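Local coordinates for protein phosphoribosylaminoimidazole-succinocarboxamide synthase (Ehrlichia chaffeensis str. Arkansas, PDB 3KRE) that catalyses the ATP-dependent joining of L-aspartate to 5-amino-1-(5-phosphoribosyl)imidazole-4-carboxylate, giving SAICAR in de novo purine biosynthesis, at residues 46-51 with 97-102; 51-56 with 65-70; 75-80 with 255-260. All blocks are in the same frame, centred on the assembly; numbering follows the deposited sequence.

Contact 1 of 3, residues 46-51 with 97-102; sequences IQHFKD and QREQLV. With EDO (1,2-ethanediol), chain K.
R98 reaches along the end of the neighbouring strand to D51, and its path can be followed atom by atom. R98 CB lies over one face of the H48 imidazole, offset toward the rim, a CH-pi contact 4.2 Å from CB to the ring centroid. CD passes beside H48 CE1 and the carbonyl of F49. Because the chain is extended from CG to NE, the guanidinium arrives end-on at the D51 carboxylate: R98 NH1 donates to D51 OD1 at 2.7 Å, and R98 NH2 to D51 OD2. The two planes are 61° apart, so this two-nitrogen salt bridge is not coplanar; NH1 comes to OD1 from above the carboxylate. NH1 also donates to F49 O, which lies in the guanidinium plane.

Strands 44-49 and 99-107 are antiparallel neighbours in the large sheet, the short segments running at 155° to each other. Q47 and Q100 form a hydrogen-bonded pair, with Q47 N to Q100 O at 2.8 Å, and I46-L101 and H48-E99 are non-hydrogen-bonded pairs. F49 N adds a bond to R98 O. On the face carrying I46 and H48, H48 ND1 donates to E99 OE2 at 2.7 Å, nearly straight (167°) and on the anti side of the carboxylate. H48 NE2 hydrogen-bonds O1 of an ethanediol, probably from the crystallisation liquor, so in this crystal both ring nitrogens are engaged. I46 CG2 rests against E99 CD at 3.5 Å. On the other face Q47 and Q100 lie side by side, and a water lies within hydrogen-bonding distance of both OE1 atoms; their NE2 groups go to D216 O and N72 OD1.

Strand 44-49 is bordered on its other side by strand 34-38 and strand 99-107 by 91-94, while helix 67-84 packs against F49 and Q100 through N71, N72 and S76.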
loop_
_atom_site.group_PDB
_atom_site.type_symbol
_atom_site.label_atom_id
_atom_site.label_comp_id
_atom_site.label_asym_id
_atom_site.label_seq_id
_atom_site.Cartn_x
_atom_site.Cartn_y
_atom_site.Cartn_z
ATOM N N ILE A 46 13.396 1.303 -11.269
ATOM C CA ILE A 46 12.082 1.396 -11.906
ATOM C C ILE A 46 11.155 0.432 -11.213
ATOM O O ILE A 46 11.470 -0.759 -11.080
ATOM C CB ILE A 46 12.136 1.081 -13.425
ATOM C CG1 ILE A 46 12.911 2.156 -14.159
ATOM C CG2 ILE A 46 10.691 0.883 -14.031
ATOM C CD1 ILE A 46 13.277 1.767 -15.538
ATOM N N GLN A 47 10.022 0.943 -10.735
ATOM C CA GLN A 47 8.986 0.105 -10.176
ATOM C C GLN A 47 7.996 -0.172 -11.296
ATOM O O GLN A 47 7.388 0.760 -11.820
ATOM C CB GLN A 47 8.325 0.818 -8.993
ATOM C CG GLN A 47 7.309 0.012 -8.227
ATOM C CD GLN A 47 6.624 0.820 -7.127
ATOM O OE1 GLN A 47 5.989 1.837 -7.382
ATOM N NE2 GLN A 47 6.757 0.370 -5.915
ATOM N N HIS A 48 7.895 -1.455 -11.675
ATOM C CA HIS A 48 7.112 -1.897 -12.818
ATOM C C HIS A 48 5.940 -2.719 -12.284
ATOM O O HIS A 48 6.129 -3.716 -11.544
ATOM C CB HIS A 48 7.976 -2.704 -13.788
ATOM C CG HIS A 48 7.207 -3.337 -14.909
ATOM N ND1 HIS A 48 7.290 -2.884 -16.212
ATOM C CD2 HIS A 48 6.361 -4.396 -14.930
ATOM C CE1 HIS A 48 6.513 -3.627 -16.983
ATOM N NE2 HIS A 48 5.929 -4.547 -16.231
ATOM N N PHE A 49 4.727 -2.267 -12.619
ATOM C CA PHE A 49 3.495 -2.924 -12.159
ATOM C C PHE A 49 3.054 -4.012 -13.122
ATOM O O PHE A 49 2.783 -3.716 -14.285
ATOM C CB PHE A 49 2.385 -1.880 -11.953
ATOM C CG PHE A 49 2.639 -0.959 -10.784
ATOM C CD1 PHE A 49 1.915 -1.099 -9.577
ATOM C CD2 PHE A 49 3.610 0.013 -10.859
ATOM C CE1 PHE A 49 2.174 -0.217 -8.507
ATOM C CE2 PHE A 49 3.861 0.864 -9.781
ATOM C CZ PHE A 49 3.141 0.734 -8.632
ATOM N N LYS A 50 3.005 -5.258 -12.633
ATOM C CA LYS A 50 2.467 -6.370 -13.383
ATOM C C LYS A 50 0.944 -6.476 -13.297
ATOM O O LYS A 50 0.276 -5.784 -12.522
ATOM C CB LYS A 50 3.068 -7.692 -12.888
ATOM C CG LYS A 50 4.573 -7.762 -12.975
ATOM C CD LYS A 50 5.082 -9.140 -12.567
ATOM C CE LYS A 50 5.089 -9.366 -11.079
ATOM N NZ LYS A 50 5.350 -10.828 -10.750
ATOM N N ASP A 51 0.366 -7.382 -14.092
ATOM C CA ASP A 51 -1.090 -7.588 -14.038
ATOM C C ASP A 51 -1.457 -8.815 -13.205
ATOM O O ASP A 51 -2.622 -9.185 -13.117
ATOM C CB ASP A 51 -1.692 -7.707 -15.430
ATOM C CG ASP A 51 -1.722 -6.386 -16.198
ATOM O OD1 ASP A 51 -1.560 -5.282 -15.621
ATOM O OD2 ASP A 51 -1.910 -6.439 -17.433
ATOM N N GLN A 97 2.977 3.788 -18.779
ATOM C CA GLN A 97 1.749 3.159 -18.287
ATOM C C GLN A 97 1.964 2.211 -17.104
ATOM O O GLN A 97 1.123 2.080 -16.274
ATOM C CB GLN A 97 1.070 2.381 -19.414
ATOM C CG GLN A 97 0.389 3.247 -20.466
ATOM C CD GLN A 97 -0.337 2.389 -21.480
ATOM O OE1 GLN A 97 0.286 1.706 -22.292
ATOM N NE2 GLN A 97 -1.655 2.391 -21.415
ATOM N N ARG A 98 3.109 1.543 -17.051
ATOM C CA ARG A 98 3.351 0.505 -16.048
ATOM C C ARG A 98 4.426 0.850 -15.041
ATOM O O ARG A 98 4.610 0.110 -14.074
ATOM C CB ARG A 98 3.773 -0.776 -16.747
ATOM C CG ARG A 98 2.603 -1.481 -17.349
ATOM C CD ARG A 98 2.945 -2.858 -17.772
ATOM N NE ARG A 98 1.765 -3.392 -18.409
ATOM C CZ ARG A 98 0.732 -3.928 -17.766
ATOM N NH1 ARG A 98 0.750 -4.082 -16.456
ATOM N NH2 ARG A 98 -0.316 -4.330 -18.461
ATOM N N GLU A 99 5.141 1.953 -15.272
ATOM C CA GLU A 99 6.402 2.175 -14.562
ATOM C C GLU A 99 6.517 3.544 -13.970
ATOM O O GLU A 99 6.047 4.529 -14.527
ATOM C CB GLU A 99 7.598 1.931 -15.486
ATOM C CG GLU A 99 7.647 0.496 -15.969
ATOM C CD GLU A 99 8.789 0.169 -16.882
ATOM O OE1 GLU A 99 9.368 1.078 -17.517
ATOM O OE2 GLU A 99 9.091 -1.039 -16.986
ATOM N N GLN A 100 7.165 3.584 -12.829
ATOM C CA GLN A 100 7.565 4.847 -12.225
ATOM C C GLN A 100 8.997 4.711 -11.758
ATOM O O GLN A 100 9.450 3.613 -11.438
ATOM C CB GLN A 100 6.609 5.274 -11.095
ATOM C CG GLN A 100 6.199 4.261 -10.146
ATOM C CD GLN A 100 5.072 4.730 -9.256
ATOM O OE1 GLN A 100 5.319 5.332 -8.225
ATOM N NE2 GLN A 100 3.818 4.390 -9.622
ATOM N N LEU A 101 9.695 5.828 -11.762
ATOM C CA LEU A 101 11.053 5.948 -11.278
ATOM C C LEU A 101 10.979 6.246 -9.790
ATOM O O LEU A 101 10.290 7.187 -9.360
ATOM C CB LEU A 101 11.776 7.085 -11.981
ATOM C CG LEU A 101 13.302 7.132 -11.794
ATOM C CD1 LEU A 101 13.964 5.870 -12.425
ATOM C CD2 LEU A 101 13.892 8.416 -12.381
ATOM N N VAL A 102 11.711 5.466 -9.010
ATOM C CA VAL A 102 11.729 5.640 -7.571
ATOM C C VAL A 102 13.151 5.518 -7.010
ATOM O O VAL A 102 14.073 4.930 -7.645
ATOM C CB VAL A 102 10.825 4.605 -6.859
ATOM C CG1 VAL A 102 9.369 4.671 -7.346
ATOM C CG2 VAL A 102 11.400 3.184 -7.061
HETATM C C1 EDO K . 3.012 -6.795 -17.373
HETATM O O1 EDO K . 4.259 -6.858 -16.677
HETATM C C2 EDO K . 2.300 -8.159 -17.410
HETATM O O2 EDO K . 1.783 -8.638 -16.134
HETATM O O HOH W 1 4.350 3.894 -6.059
#

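Contact 2 of 3, residues 51-56 with 65-70; sequences DEITAF and HEKGIL. With EDO (1,2-ethanediol), chain K.
The carboxylate of D51 and the imidazole of H65 are the flat groups here. E66 N donates a hydrogen bond to D51 OD2 from above the carboxylate plane, 65° out of it, at 3.0 Å. D51 OD1 accepts a hydrogen bond from G68 N on the anti side, 2.9 Å long and only 21° out of plane. The H65 ring has E66 CB over one face, offset toward the rim, and at its edge a water lying in the ring plane. That water donates to D51 OD2 and also hydrogen-bonds H65 ND1, linking the two residues indirectly.

K67 meets the other segment through its end. With chi4 turned to -81°, K67 NZ comes within reach of the strand and donates a hydrogen bond to E52 O. K67 CE packs on I53 CB at 3.8 Å, the two side chains crossing at about a right angle. NZ is also in a salt bridge with D221, and Y250 of helix 246-257 touches both I53 and K67.

Chemically, D51 accepts backbone N-H groups at the start of helix 67-84, where E66 is the N-cap residue. A carboxylate there probably interacts favourably with the helix dipole, and together with R98 these donors would be expected to favour its ionised form.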
loop_
_atom_site.group_PDB
_atom_site.type_symbol
_atom_site.label_atom_id
_atom_site.label_comp_id
_atom_site.label_asym_id
_atom_site.label_seq_id
_atom_site.Cartn_x
_atom_site.Cartn_y
_atom_site.Cartn_z
ATOM N N ASP A 51 0.366 -7.382 -14.092
ATOM C CA ASP A 51 -1.090 -7.588 -14.038
ATOM C C ASP A 51 -1.457 -8.815 -13.205
ATOM O O ASP A 51 -2.622 -9.185 -13.117
ATOM C CB ASP A 51 -1.692 -7.707 -15.430
ATOM C CG ASP A 51 -1.722 -6.386 -16.198
ATOM O OD1 ASP A 51 -1.560 -5.282 -15.621
ATOM O OD2 ASP A 51 -1.910 -6.439 -17.433
ATOM N N GLU A 52 -0.459 -9.407 -12.575
ATOM C CA GLU A 52 -0.641 -10.518 -11.683
ATOM C C GLU A 52 -1.365 -10.044 -10.420
ATOM O O GLU A 52 -1.117 -8.930 -9.925
ATOM C CB GLU A 52 0.742 -11.148 -11.361
ATOM C CG GLU A 52 1.446 -11.719 -12.600
ATOM C CD GLU A 52 2.881 -12.220 -12.338
ATOM O OE1 GLU A 52 3.242 -12.404 -11.169
ATOM O OE2 GLU A 52 3.636 -12.454 -13.305
ATOM N N ILE A 53 -2.267 -10.874 -9.927
ATOM C CA ILE A 53 -2.893 -10.692 -8.604
ATOM C C ILE A 53 -2.811 -12.043 -7.904
ATOM O O ILE A 53 -2.911 -13.084 -8.538
ATOM C CB ILE A 53 -4.373 -10.193 -8.762
ATOM C CG1 ILE A 53 -4.954 -9.587 -7.466
ATOM C CG2 ILE A 53 -5.308 -11.337 -9.286
ATOM C CD1 ILE A 53 -6.254 -8.725 -7.751
ATOM N N THR A 54 -2.591 -12.037 -6.598
ATOM C CA THR A 54 -2.588 -13.267 -5.820
ATOM C C THR A 54 -3.341 -13.033 -4.507
ATOM O O THR A 54 -3.394 -11.906 -4.011
ATOM C CB THR A 54 -1.155 -13.692 -5.525
ATOM O OG1 THR A 54 -0.544 -12.723 -4.680
ATOM C CG2 THR A 54 -0.319 -13.753 -6.847
ATOM N N ALA A 55 -3.894 -14.092 -3.943
ATOM C CA ALA A 55 -4.534 -14.014 -2.631
ATOM C C ALA A 55 -4.289 -15.288 -1.804
ATOM O O ALA A 55 -3.909 -16.338 -2.348
ATOM C CB ALA A 55 -6.040 -13.776 -2.815
ATOM N N PHE A 56 -4.515 -15.162 -0.490
ATOM C CA PHE A 56 -4.557 -16.288 0.440
ATOM C C PHE A 56 -3.240 -17.031 0.403
ATOM O O PHE A 56 -3.184 -18.227 0.097
ATOM C CB PHE A 56 -5.747 -17.198 0.130
ATOM C CG PHE A 56 -7.060 -16.463 0.125
ATOM C CD1 PHE A 56 -7.534 -15.866 1.284
ATOM C CD2 PHE A 56 -7.809 -16.347 -1.042
ATOM C CE1 PHE A 56 -8.750 -15.170 1.286
ATOM C CE2 PHE A 56 -9.006 -15.652 -1.047
ATOM C CZ PHE A 56 -9.484 -15.076 0.110
ATOM N N HIS A 65 -5.903 -8.191 -16.705
ATOM C CA HIS A 65 -5.343 -7.289 -17.681
ATOM C C HIS A 65 -5.623 -5.843 -17.276
ATOM O O HIS A 65 -6.749 -5.500 -16.887
ATOM C CB HIS A 65 -5.874 -7.537 -19.082
ATOM C CG HIS A 65 -5.393 -6.535 -20.068
ATOM N ND1 HIS A 65 -4.057 -6.383 -20.354
ATOM C CD2 HIS A 65 -6.041 -5.564 -20.742
ATOM C CE1 HIS A 65 -3.908 -5.399 -21.222
ATOM N NE2 HIS A 65 -5.098 -4.896 -21.491
ATOM N N GLU A 66 -4.568 -5.035 -17.357
ATOM C CA GLU A 66 -4.583 -3.594 -17.033
ATOM C C GLU A 66 -4.487 -3.220 -15.547
ATOM O O GLU A 66 -4.329 -2.020 -15.237
ATOM C CB GLU A 66 -5.814 -2.928 -17.651
ATOM C CG GLU A 66 -5.668 -1.493 -17.899
ATOM C CD GLU A 66 -6.909 -0.836 -18.489
ATOM O OE1 GLU A 66 -7.910 -1.531 -18.796
ATOM O OE2 GLU A 66 -6.855 0.406 -18.638
ATOM N N LYS A 67 -4.547 -4.194 -14.639
ATOM C CA LYS A 67 -4.539 -3.890 -13.204
ATOM C C LYS A 67 -3.264 -3.148 -12.837
ATOM O O LYS A 67 -3.288 -2.189 -12.066
ATOM C CB LYS A 67 -4.692 -5.168 -12.397
ATOM C CG LYS A 67 -4.302 -5.132 -10.956
ATOM C CD LYS A 67 -4.015 -6.540 -10.496
ATOM C CE LYS A 67 -3.315 -6.540 -9.221
ATOM N NZ LYS A 67 -1.864 -6.301 -9.302
ATOM N N GLY A 68 -2.139 -3.547 -13.417
ATOM C CA GLY A 68 -0.883 -2.854 -13.115
ATOM C C GLY A 68 -0.797 -1.435 -13.594
ATOM O O GLY A 68 -0.163 -0.585 -12.960
ATOM N N ILE A 69 -1.383 -1.182 -14.759
ATOM C CA ILE A 69 -1.426 0.149 -15.294
ATOM C C ILE A 69 -2.213 1.044 -14.354
ATOM O O ILE A 69 -1.775 2.136 -13.987
ATOM C CB ILE A 69 -2.030 0.148 -16.718
ATOM C CG1 ILE A 69 -1.062 -0.574 -17.680
ATOM C CG2 ILE A 69 -2.337 1.595 -17.180
ATOM C CD1 ILE A 69 -1.615 -0.809 -19.088
ATOM N N LEU A 70 -3.391 0.588 -13.949
ATOM C CA LEU A 70 -4.196 1.392 -13.055
ATOM C C LEU A 70 -3.529 1.593 -11.688
ATOM O O LEU A 70 -3.542 2.702 -11.144
ATOM C CB LEU A 70 -5.605 0.807 -12.909
ATOM C CG LEU A 70 -6.430 0.742 -14.176
ATOM C CD1 LEU A 70 -7.747 0.009 -13.827
ATOM C CD2 LEU A 70 -6.684 2.166 -14.722
HETATM C C1 EDO K . 3.012 -6.795 -17.373
HETATM O O1 EDO K . 4.259 -6.858 -16.677
HETATM C C2 EDO K . 2.300 -8.159 -17.410
HETATM O O2 EDO K . 1.783 -8.638 -16.134
HETATM O O HOH W 2 -2.094 -8.361 -19.533
#

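Contact 3 of 3, residues 75-80 with 255-260; sequences SSFLMK and HKLNAI
F77 packs on the C-terminal end of helix 246-257, where the chain leaves the helix through a Schellman motif: N258 has positive phi (58°) and two bonds lead back into the last turn, among them N258 N to H255 O. In the first shell, the F77 ring lies obliquely to the turn backbone. F77 CE2 is 4.0 Å from L257 CB, while F77 CE1 lies near the carbonyl oxygens of L257 and N258. At the base of the side chain, F77 CB meets A259 CB at 3.8 Å, and F77 CG is close to the same methyl. The ring is therefore bordered by L257 at its far end and by A259 near its root.

L78 adds a second apolar touch. L78 CD2 reaches L257 CD1 at 4.0 Å, the two leucine side chains crossing at about a right angle. The side chains meet through apolar contacts, and the ring also touches backbone carbonyl oxygens; the buried area is modest, 208 Å² summed over both segments.

Further out, L186 and F187 of helix 166-189 touch both L78 and L257, so three helices converge on this leucine pair. I74, one turn before L78 on helix 67-84, also packs on L257, and I260 continues beyond the turn onto L70 and Y73 of the same helix. F77 itself is placed by chi1 of -179°, with CG anti to its N, which carries the ring out toward the turn until F77 CZ comes to 3.2 Å from L257 O.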
loop_
_atom_site.group_PDB
_atom_site.type_symbol
_atom_site.label_atom_id
_atom_site.label_comp_id
_atom_site.label_asym_id
_atom_site.label_seq_id
_atom_site.Cartn_x
_atom_site.Cartn_y
_atom_site.Cartn_z
ATOM N N SER A 75 -1.124 4.821 -7.697
ATOM C CA SER A 75 -0.038 4.969 -6.706
ATOM C C SER A 75 0.806 6.231 -6.908
ATOM O O SER A 75 1.080 6.980 -5.947
ATOM C CB SER A 75 0.840 3.711 -6.698
ATOM O OG SER A 75 1.689 3.722 -5.574
ATOM N N SER A 76 1.230 6.477 -8.152
ATOM C CA SER A 76 1.954 7.700 -8.458
ATOM C C SER A 76 1.121 8.929 -8.053
ATOM O O SER A 76 1.662 9.850 -7.449
ATOM C CB SER A 76 2.356 7.736 -9.937
ATOM O OG SER A 76 1.233 7.626 -10.792
ATOM N N PHE A 77 -0.186 8.913 -8.364
ATOM C CA PHE A 77 -1.076 9.993 -8.005
ATOM C C PHE A 77 -1.116 10.223 -6.506
ATOM O O PHE A 77 -0.987 11.359 -6.042
ATOM C CB PHE A 77 -2.500 9.727 -8.555
ATOM C CG PHE A 77 -3.479 10.802 -8.245
ATOM C CD1 PHE A 77 -3.592 11.926 -9.068
ATOM C CD2 PHE A 77 -4.283 10.708 -7.125
ATOM C CE1 PHE A 77 -4.502 12.910 -8.783
ATOM C CE2 PHE A 77 -5.164 11.687 -6.822
ATOM C CZ PHE A 77 -5.287 12.792 -7.647
ATOM N N LEU A 78 -1.378 9.157 -5.752
ATOM C CA LEU A 78 -1.467 9.240 -4.288
ATOM C C LEU A 78 -0.116 9.551 -3.610
ATOM O O LEU A 78 -0.066 10.330 -2.633
ATOM C CB LEU A 78 -2.080 7.949 -3.719
ATOM C CG LEU A 78 -3.571 7.724 -4.104
ATOM C CD1 LEU A 78 -4.060 6.369 -3.588
ATOM C CD2 LEU A 78 -4.592 8.888 -3.695
ATOM N N MET A 79 0.975 9.015 -4.147
ATOM C CA MET A 79 2.301 9.386 -3.638
ATOM C C MET A 79 2.490 10.916 -3.732
ATOM O O MET A 79 2.892 11.566 -2.772
ATOM C CB MET A 79 3.430 8.675 -4.426
ATOM C CG MET A 79 3.590 7.152 -4.176
ATOM S SD MET A 79 4.564 6.819 -2.703
ATOM C CE MET A 79 4.324 5.049 -2.494
ATOM N N LYS A 80 2.180 11.489 -4.891
ATOM C CA LYS A 80 2.298 12.907 -5.086
ATOM C C LYS A 80 1.379 13.712 -4.169
ATOM O O LYS A 80 1.801 14.739 -3.662
ATOM C CB LYS A 80 2.067 13.260 -6.559
ATOM C CG LYS A 80 2.057 14.723 -6.866
ATOM C CD LYS A 80 3.413 15.403 -6.529
ATOM C CE LYS A 80 3.576 16.709 -7.279
ATOM N NZ LYS A 80 2.529 17.694 -6.855
ATOM N N HIS A 255 -10.745 6.656 -12.057
ATOM C CA HIS A 255 -11.566 7.706 -12.615
ATOM C C HIS A 255 -11.944 8.750 -11.620
ATOM O O HIS A 255 -11.865 9.938 -11.913
ATOM C CB HIS A 255 -12.821 7.133 -13.238
ATOM C CG HIS A 255 -12.571 6.392 -14.503
ATOM N ND1 HIS A 255 -13.504 5.559 -15.074
ATOM C CD2 HIS A 255 -11.491 6.373 -15.321
ATOM C CE1 HIS A 255 -13.005 5.045 -16.184
ATOM N NE2 HIS A 255 -11.789 5.536 -16.364
ATOM N N LYS A 256 -12.416 8.314 -10.452
ATOM C CA LYS A 256 -12.824 9.245 -9.385
ATOM C C LYS A 256 -11.666 10.079 -8.863
ATOM O O LYS A 256 -11.849 11.255 -8.532
ATOM C CB LYS A 256 -13.461 8.470 -8.245
ATOM C CG LYS A 256 -14.838 7.980 -8.632
ATOM C CD LYS A 256 -15.532 7.337 -7.462
ATOM C CE LYS A 256 -17.017 7.659 -7.503
ATOM N NZ LYS A 256 -17.476 7.874 -6.154
ATOM N N LEU A 257 -10.463 9.502 -8.829
ATOM C CA LEU A 257 -9.278 10.244 -8.470
ATOM C C LEU A 257 -8.743 11.185 -9.575
ATOM O O LEU A 257 -7.936 12.095 -9.276
ATOM C CB LEU A 257 -8.162 9.285 -8.046
ATOM C CG LEU A 257 -8.365 8.580 -6.708
ATOM C CD1 LEU A 257 -7.193 7.642 -6.447
ATOM C CD2 LEU A 257 -8.444 9.570 -5.560
ATOM N N ASN A 258 -9.180 10.970 -10.819
ATOM C CA ASN A 258 -8.586 11.635 -11.991
ATOM C C ASN A 258 -7.098 11.319 -12.086
ATOM O O ASN A 258 -6.279 12.201 -12.369
ATOM C CB ASN A 258 -8.815 13.153 -11.946
ATOM C CG ASN A 258 -8.650 13.813 -13.294
ATOM O OD1 ASN A 258 -8.714 13.161 -14.347
ATOM N ND2 ASN A 258 -8.444 15.146 -13.279
ATOM N N ALA A 259 -6.766 10.044 -11.873
ATOM C CA ALA A 259 -5.371 9.613 -11.792
ATOM C C ALA A 259 -4.732 9.274 -13.122
ATOM O O ALA A 259 -3.521 9.094 -13.176
ATOM C CB ALA A 259 -5.234 8.411 -10.840
ATOM N N ILE A 260 -5.524 9.115 -14.177
ATOM C CA ILE A 260 -4.991 8.660 -15.458
ATOM C C ILE A 260 -4.598 9.907 -16.252
ATOM O O ILE A 260 -5.440 10.767 -16.495
ATOM C CB ILE A 260 -6.028 7.824 -16.238
ATOM C CG1 ILE A 260 -6.343 6.535 -15.478
ATOM C CG2 ILE A 260 -5.521 7.422 -17.631
ATOM C CD1 ILE A 260 -7.491 5.721 -16.116
#

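Helix 67-84 connects the three contacts: its first turn belongs to contact 2, its middle to contact 3, and its side chains pack on the paired strands of contact 1. Contacts 1 and 2 have centres about 12 Å apart and share D51, whose carboxylate serves both; contact 3 lies about 14 Å from contact 1 and about 17 Å from contact 2, centre to centre. In sequence, contact 2 falls between the two segments of contact 1, whereas contact 3 interleaves with contact 1 and reaches to the C-terminal helix 246-257. The large antiparallel sheet, the small two-stranded sheet and the C-terminal helix are thereby joined around one helix.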